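Local coordinates for protein metallocarboxypeptidase (Trypanosoma cruzi, PDB 3DWC) that probably releases amino acids other than proline from peptide C-termini as a metal-dependent carboxypeptidase of the M32 family, at residues P130-L135 / I377-V382; R217-V222 / E316-R321. All coordinates share one frame; numbering follows the deposited sequence.

How the interactions relate
Both contacts lie in the largely helical M32 carboxypeptidase fold and flank the middle of the molecule from opposite sides, their centres about 46 Å apart. Both segments of interaction 2 fall in the sequence between those of interaction 1, and the two share no helix. Interaction 1 sets the turn leading into helix 382-394 against helix 125-147, with a buried apolar half and an exposed lysine-glutamate half. Interaction 2 joins two helices through aromatic rings, none of its residues fully exposed. It is nearer the active centre: Phe219's side chain is about 11 Å from that of Glu268, the predicted proton donor/acceptor, while interaction 1 lies away from such sites. Neither has a hydrogen bond between its segments.

Interaction 1: P130-L135 / I377-V382; sequences PTLKEL and IEAEEV
Glu381 OE1 accepts one hydrogen bond, from Glu378 N at 3.1 Å, and OE2 is in a salt bridge to Arg384, so both carboxylate oxygens are held. This ties Glu381 back to the start of the turn that leads into helix 382-394 of the mainly helical M32 carboxypeptidase fold. Glu378 N meets OE1 from above the carboxylate plane, with an N-H...O angle of 145°, while Glu378 O receives Glu381 N at 2.7 Å to close the 3-10 turn. Ala379, at the bend, points its methyl toward helix 125-147. Leu132, its CG anti to the backbone N (chi1 -161°), extends CD1 over that methyl and comes within 4.3 Å of Val382 CG2. Trp412 also packs on Leu132, and Leu129 of the same helix touches Ala379, so the apolar half is buried. On the exposed half, Lys133 CG lies 3.8 Å from Ala379 CB before the chain bends at chi3 (93°) and chi4. Glu380, bent at chi2, brings its carboxylate obliquely across this chain. The pair is not a salt bridge: Lys133 NZ stays 4.5 Å from Glu380 OE1, and the closer approach is methylene to oxygen, with Lys133 CE at 3.3 Å from Glu380 OE1.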
loop_
_atom_site.group_PDB
_atom_site.type_symbol
_atom_site.label_atom_id
_atom_site.label_comp_id
_atom_site.label_asym_id
_atom_site.label_seq_id
_atom_site.Cartn_x
_atom_site.Cartn_y
_atom_site.Cartn_z
ATOM N N PRO B 130 4.146 37.381 6.883
ATOM C CA PRO B 130 4.964 37.526 5.673
ATOM C C PRO B 130 4.699 36.411 4.663
ATOM O O PRO B 130 4.492 36.697 3.478
ATOM C CB PRO B 130 6.409 37.478 6.206
ATOM C CG PRO B 130 6.298 37.806 7.668
ATOM C CD PRO B 130 4.980 37.213 8.087
ATOM N N THR B 131 4.690 35.163 5.141
ATOM C CA THR B 131 4.254 34.016 4.332
ATOM C C THR B 131 2.858 34.255 3.753
ATOM O O THR B 131 2.665 34.163 2.549
ATOM C CB THR B 131 4.169 32.700 5.149
ATOM O OG1 THR B 131 5.444 32.377 5.713
ATOM C CG2 THR B 131 3.707 31.551 4.253
ATOM N N LEU B 132 1.901 34.578 4.624
ATOM C CA LEU B 132 0.499 34.730 4.218
ATOM C C LEU B 132 0.366 35.747 3.075
ATOM O O LEU B 132 -0.320 35.477 2.088
ATOM C CB LEU B 132 -0.384 35.087 5.438
ATOM C CG LEU B 132 -1.930 34.902 5.470
ATOM C CD1 LEU B 132 -2.645 36.233 5.486
ATOM C CD2 LEU B 132 -2.541 33.968 4.367
ATOM N N LYS B 133 1.057 36.883 3.185
ATOM C CA LYS B 133 1.113 37.875 2.101
ATOM C C LYS B 133 1.583 37.274 0.781
ATOM O O LYS B 133 1.089 37.664 -0.273
ATOM C CB LYS B 133 2.038 39.049 2.466
ATOM C CG LYS B 133 1.436 40.054 3.458
ATOM C CD LYS B 133 2.495 40.969 4.102
ATOM C CE LYS B 133 2.693 42.292 3.352
ATOM N NZ LYS B 133 3.423 42.150 2.053
ATOM N N GLU B 134 2.539 36.344 0.836
ATOM C CA GLU B 134 3.094 35.711 -0.386
ATOM C C GLU B 134 2.135 34.675 -0.995
ATOM O O GLU B 134 2.018 34.562 -2.220
ATOM C CB GLU B 134 4.435 35.025 -0.101
ATOM C CG GLU B 134 5.597 35.960 0.176
ATOM C CD GLU B 134 6.915 35.197 0.266
ATOM O OE1 GLU B 134 7.498 35.122 1.382
ATOM O OE2 GLU B 134 7.347 34.647 -0.774
ATOM N N LEU B 135 1.489 33.905 -0.127
ATOM C CA LEU B 135 0.407 32.981 -0.535
ATOM C C LEU B 135 -0.668 33.729 -1.301
ATOM O O LEU B 135 -0.954 33.413 -2.447
ATOM C CB LEU B 135 -0.188 32.290 0.686
ATOM C CG LEU B 135 0.774 31.291 1.333
ATOM C CD1 LEU B 135 0.257 30.839 2.675
ATOM C CD2 LEU B 135 1.019 30.092 0.395
ATOM N N ILE B 377 -9.436 43.538 0.751
ATOM C CA ILE B 377 -8.675 43.467 1.990
ATOM C C ILE B 377 -7.331 42.846 1.711
ATOM O O ILE B 377 -7.135 42.198 0.683
ATOM C CB ILE B 377 -9.422 42.654 3.112
ATOM C CG1 ILE B 377 -9.587 41.176 2.719
ATOM C CG2 ILE B 377 -10.763 43.317 3.444
ATOM C CD1 ILE B 377 -10.386 40.363 3.685
ATOM N N GLU B 378 -6.420 43.035 2.654
ATOM C CA GLU B 378 -5.071 42.508 2.551
ATOM C C GLU B 378 -4.805 41.558 3.706
ATOM O O GLU B 378 -5.393 41.701 4.773
ATOM C CB GLU B 378 -4.065 43.660 2.595
ATOM C CG GLU B 378 -4.190 44.656 1.433
ATOM C CD GLU B 378 -3.766 44.056 0.100
ATOM O OE1 GLU B 378 -2.944 43.109 0.113
ATOM O OE2 GLU B 378 -4.252 44.536 -0.954
ATOM N N ALA B 379 -3.912 40.596 3.487
ATOM C CA ALA B 379 -3.494 39.663 4.530
ATOM C C ALA B 379 -3.510 40.319 5.922
ATOM O O ALA B 379 -4.074 39.766 6.875
ATOM C CB ALA B 379 -2.123 39.108 4.211
ATOM N N GLU B 380 -2.913 41.506 6.002
ATOM C CA GLU B 380 -2.859 42.346 7.211
ATOM C C GLU B 380 -4.145 42.350 8.037
ATOM O O GLU B 380 -4.103 42.341 9.271
ATOM C CB GLU B 380 -2.578 43.819 6.812
ATOM C CG GLU B 380 -1.126 44.219 6.600
ATOM C CD GLU B 380 -0.516 43.747 5.260
ATOM O OE1 GLU B 380 0.611 44.216 4.955
ATOM O OE2 GLU B 380 -1.134 42.916 4.531
ATOM N N GLU B 381 -5.275 42.392 7.335
ATOM C CA GLU B 381 -6.577 42.674 7.919
ATOM C C GLU B 381 -7.381 41.423 8.271
ATOM O O GLU B 381 -8.474 41.535 8.835
ATOM C CB GLU B 381 -7.372 43.523 6.929
ATOM C CG GLU B 381 -6.613 44.795 6.485
ATOM C CD GLU B 381 -7.369 45.628 5.459
ATOM O OE1 GLU B 381 -7.013 45.564 4.265
ATOM O OE2 GLU B 381 -8.315 46.353 5.836
ATOM N N VAL B 382 -6.849 40.247 7.935
ATOM C CA VAL B 382 -7.588 38.990 8.097
ATOM C C VAL B 382 -8.107 38.788 9.523
ATOM O O VAL B 382 -9.300 38.528 9.700
ATOM C CB VAL B 382 -6.781 37.757 7.610
ATOM C CG1 VAL B 382 -7.479 36.421 8.036
ATOM C CG2 VAL B 382 -6.594 37.820 6.098
#

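Interaction 2: R217-V222 / E316-R321; sequences RFFMDV and EFLAPR
Phe218 and Phe317 each hold CG anti to the backbone N (chi1 172° and -169°), which sends their rings tip to tip across a roughly antiparallel, clearly inclined helix pair in the M32 carboxypeptidase fold, while Phe219 has CG beside the backbone N and its ring reaches toward Phe317, also tip to tip. The short axes of 217-222 and 316-321 stay 12.8 Å apart, a gap bridged mainly by aromatic side chains. Phe317 CE2 is the hub: it lies 3.6 Å from Phe219 CE1, 3.9 Å from Phe218 CE2 and 4.1 Å from Val222 CG2. Phe219 CE1 approaches the edge of the Phe317 ring near its plane, and the two rings are turned 83° from each other. Leu318 crosses Phe219 at about a right angle, placing CD1 3.7 Å from Phe219 CZ. Phe314 and Leu262 also meet Phe219; Leu262 belongs to helix 259-276, so the cluster packs against the helix that carries two of the cobalt ligands, His267 and His271. On the partly exposed side, Arg321, bent at chi2, passes obliquely beside Phe218. Its aliphatic part makes the closest approach, with Arg321 CD 3.6 Å from Phe218 CE2.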
loop_
_atom_site.group_PDB
_atom_site.type_symbol
_atom_site.label_atom_id
_atom_site.label_comp_id
_atom_site.label_asym_id
_atom_site.label_seq_id
_atom_site.Cartn_x
_atom_site.Cartn_y
_atom_site.Cartn_z
ATOM N N ARG B 217 -18.401 -1.015 11.325
ATOM C CA ARG B 217 -18.533 -1.959 10.223
ATOM C C ARG B 217 -19.972 -2.351 10.036
ATOM O O ARG B 217 -20.383 -2.623 8.919
ATOM C CB ARG B 217 -17.727 -3.249 10.448
ATOM C CG ARG B 217 -16.235 -3.026 10.446
ATOM C CD ARG B 217 -15.415 -4.320 10.621
ATOM N NE ARG B 217 -14.041 -3.854 10.607
ATOM C CZ ARG B 217 -13.300 -3.694 9.511
ATOM N NH1 ARG B 217 -13.751 -4.071 8.309
ATOM N NH2 ARG B 217 -12.071 -3.191 9.649
ATOM N N PHE B 218 -20.709 -2.477 11.145
ATOM C CA PHE B 218 -22.114 -2.831 11.074
ATOM C C PHE B 218 -22.815 -1.745 10.276
ATOM O O PHE B 218 -23.595 -2.037 9.392
ATOM C CB PHE B 218 -22.755 -2.977 12.454
ATOM C CG PHE B 218 -24.242 -3.147 12.393
ATOM C CD1 PHE B 218 -24.794 -4.348 12.016
ATOM C CD2 PHE B 218 -25.092 -2.084 12.666
ATOM C CE1 PHE B 218 -26.165 -4.494 11.917
ATOM C CE2 PHE B 218 -26.446 -2.227 12.585
ATOM C CZ PHE B 218 -26.997 -3.424 12.227
ATOM N N PHE B 219 -22.485 -0.483 10.541
ATOM C CA PHE B 219 -23.105 0.580 9.796
ATOM C C PHE B 219 -22.656 0.688 8.366
ATOM O O PHE B 219 -23.491 0.963 7.489
ATOM C CB PHE B 219 -23.132 1.899 10.554
ATOM C CG PHE B 219 -24.181 1.923 11.632
ATOM C CD1 PHE B 219 -25.502 2.218 11.319
ATOM C CD2 PHE B 219 -23.859 1.644 12.959
ATOM C CE1 PHE B 219 -26.493 2.235 12.325
ATOM C CE2 PHE B 219 -24.810 1.683 13.939
ATOM C CZ PHE B 219 -26.139 1.969 13.629
ATOM N N MET B 220 -21.393 0.367 8.086
ATOM C CA MET B 220 -20.978 0.252 6.725
ATOM C C MET B 220 -21.807 -0.848 5.999
ATOM O O MET B 220 -22.177 -0.661 4.835
ATOM C CB MET B 220 -19.490 -0.047 6.657
ATOM C CG MET B 220 -18.654 1.125 7.160
ATOM S SD MET B 220 -16.914 0.805 7.189
ATOM C CE MET B 220 -16.473 0.887 5.439
ATOM N N ASP B 221 -22.126 -1.960 6.678
ATOM C CA ASP B 221 -23.065 -2.966 6.122
ATOM C C ASP B 221 -24.495 -2.441 5.883
ATOM O O ASP B 221 -25.153 -2.772 4.877
ATOM C CB ASP B 221 -23.151 -4.201 7.034
ATOM C CG ASP B 221 -21.892 -5.066 6.990
ATOM O OD1 ASP B 221 -21.060 -4.936 6.048
ATOM O OD2 ASP B 221 -21.750 -5.912 7.906
ATOM N N VAL B 222 -24.986 -1.614 6.808
ATOM C CA VAL B 222 -26.279 -0.950 6.648
ATOM C C VAL B 222 -26.262 -0.099 5.377
ATOM O O VAL B 222 -27.233 -0.074 4.656
ATOM C CB VAL B 222 -26.653 -0.102 7.908
ATOM C CG1 VAL B 222 -27.865 0.794 7.664
ATOM C CG2 VAL B 222 -26.841 -1.026 9.146
ATOM N N GLU B 316 -33.859 5.997 16.233
ATOM C CA GLU B 316 -34.686 4.868 16.578
ATOM C C GLU B 316 -34.034 3.550 16.236
ATOM O O GLU B 316 -34.113 2.586 17.000
ATOM C CB GLU B 316 -36.013 4.959 15.857
ATOM C CG GLU B 316 -36.790 6.174 16.226
ATOM C CD GLU B 316 -38.211 6.143 15.661
ATOM O OE1 GLU B 316 -38.793 5.024 15.567
ATOM O OE2 GLU B 316 -38.696 7.238 15.285
ATOM N N PHE B 317 -33.398 3.514 15.062
ATOM C CA PHE B 317 -32.517 2.426 14.720
ATOM C C PHE B 317 -31.199 2.355 15.555
ATOM O O PHE B 317 -30.757 1.282 15.968
ATOM C CB PHE B 317 -32.173 2.504 13.242
ATOM C CG PHE B 317 -31.480 1.272 12.739
ATOM C CD1 PHE B 317 -32.198 0.111 12.460
ATOM C CD2 PHE B 317 -30.108 1.280 12.518
ATOM C CE1 PHE B 317 -31.551 -1.044 11.989
ATOM C CE2 PHE B 317 -29.458 0.136 12.035
ATOM C CZ PHE B 317 -30.193 -1.025 11.774
ATOM N N LEU B 318 -30.557 3.496 15.768
ATOM C CA LEU B 318 -29.262 3.532 16.434
ATOM C C LEU B 318 -29.273 3.111 17.903
ATOM O O LEU B 318 -28.412 2.319 18.357
ATOM C CB LEU B 318 -28.667 4.945 16.334
ATOM C CG LEU B 318 -27.323 5.172 17.046
ATOM C CD1 LEU B 318 -26.252 4.228 16.501
ATOM C CD2 LEU B 318 -26.913 6.640 16.963
ATOM N N ALA B 319 -30.210 3.662 18.660
ATOM C CA ALA B 319 -30.225 3.471 20.116
ATOM C C ALA B 319 -30.076 2.026 20.589
ATOM O O ALA B 319 -29.192 1.731 21.449
ATOM C CB ALA B 319 -31.448 4.140 20.727
ATOM N N PRO B 320 -30.916 1.114 20.082
ATOM C CA PRO B 320 -30.745 -0.295 20.459
ATOM C C PRO B 320 -29.466 -0.987 19.979
ATOM O O PRO B 320 -29.061 -1.992 20.573
ATOM C CB PRO B 320 -31.960 -0.997 19.801
ATOM C CG PRO B 320 -32.850 0.073 19.318
ATOM C CD PRO B 320 -32.040 1.296 19.139
ATOM N N ARG B 321 -28.865 -0.522 18.886
ATOM C CA ARG B 321 -27.523 -0.978 18.547
ATOM C C ARG B 321 -26.504 -0.498 19.546
ATOM O O ARG B 321 -25.511 -1.193 19.810
ATOM C CB ARG B 321 -27.079 -0.506 17.181
ATOM C CG ARG B 321 -28.060 -0.832 16.074
ATOM C CD ARG B 321 -28.156 -2.291 15.775
ATOM N NE ARG B 321 -29.441 -2.510 15.144
ATOM C CZ ARG B 321 -30.576 -2.756 15.788
ATOM N NH1 ARG B 321 -30.601 -2.952 17.117
ATOM N NH2 ARG B 321 -31.696 -2.884 15.080
#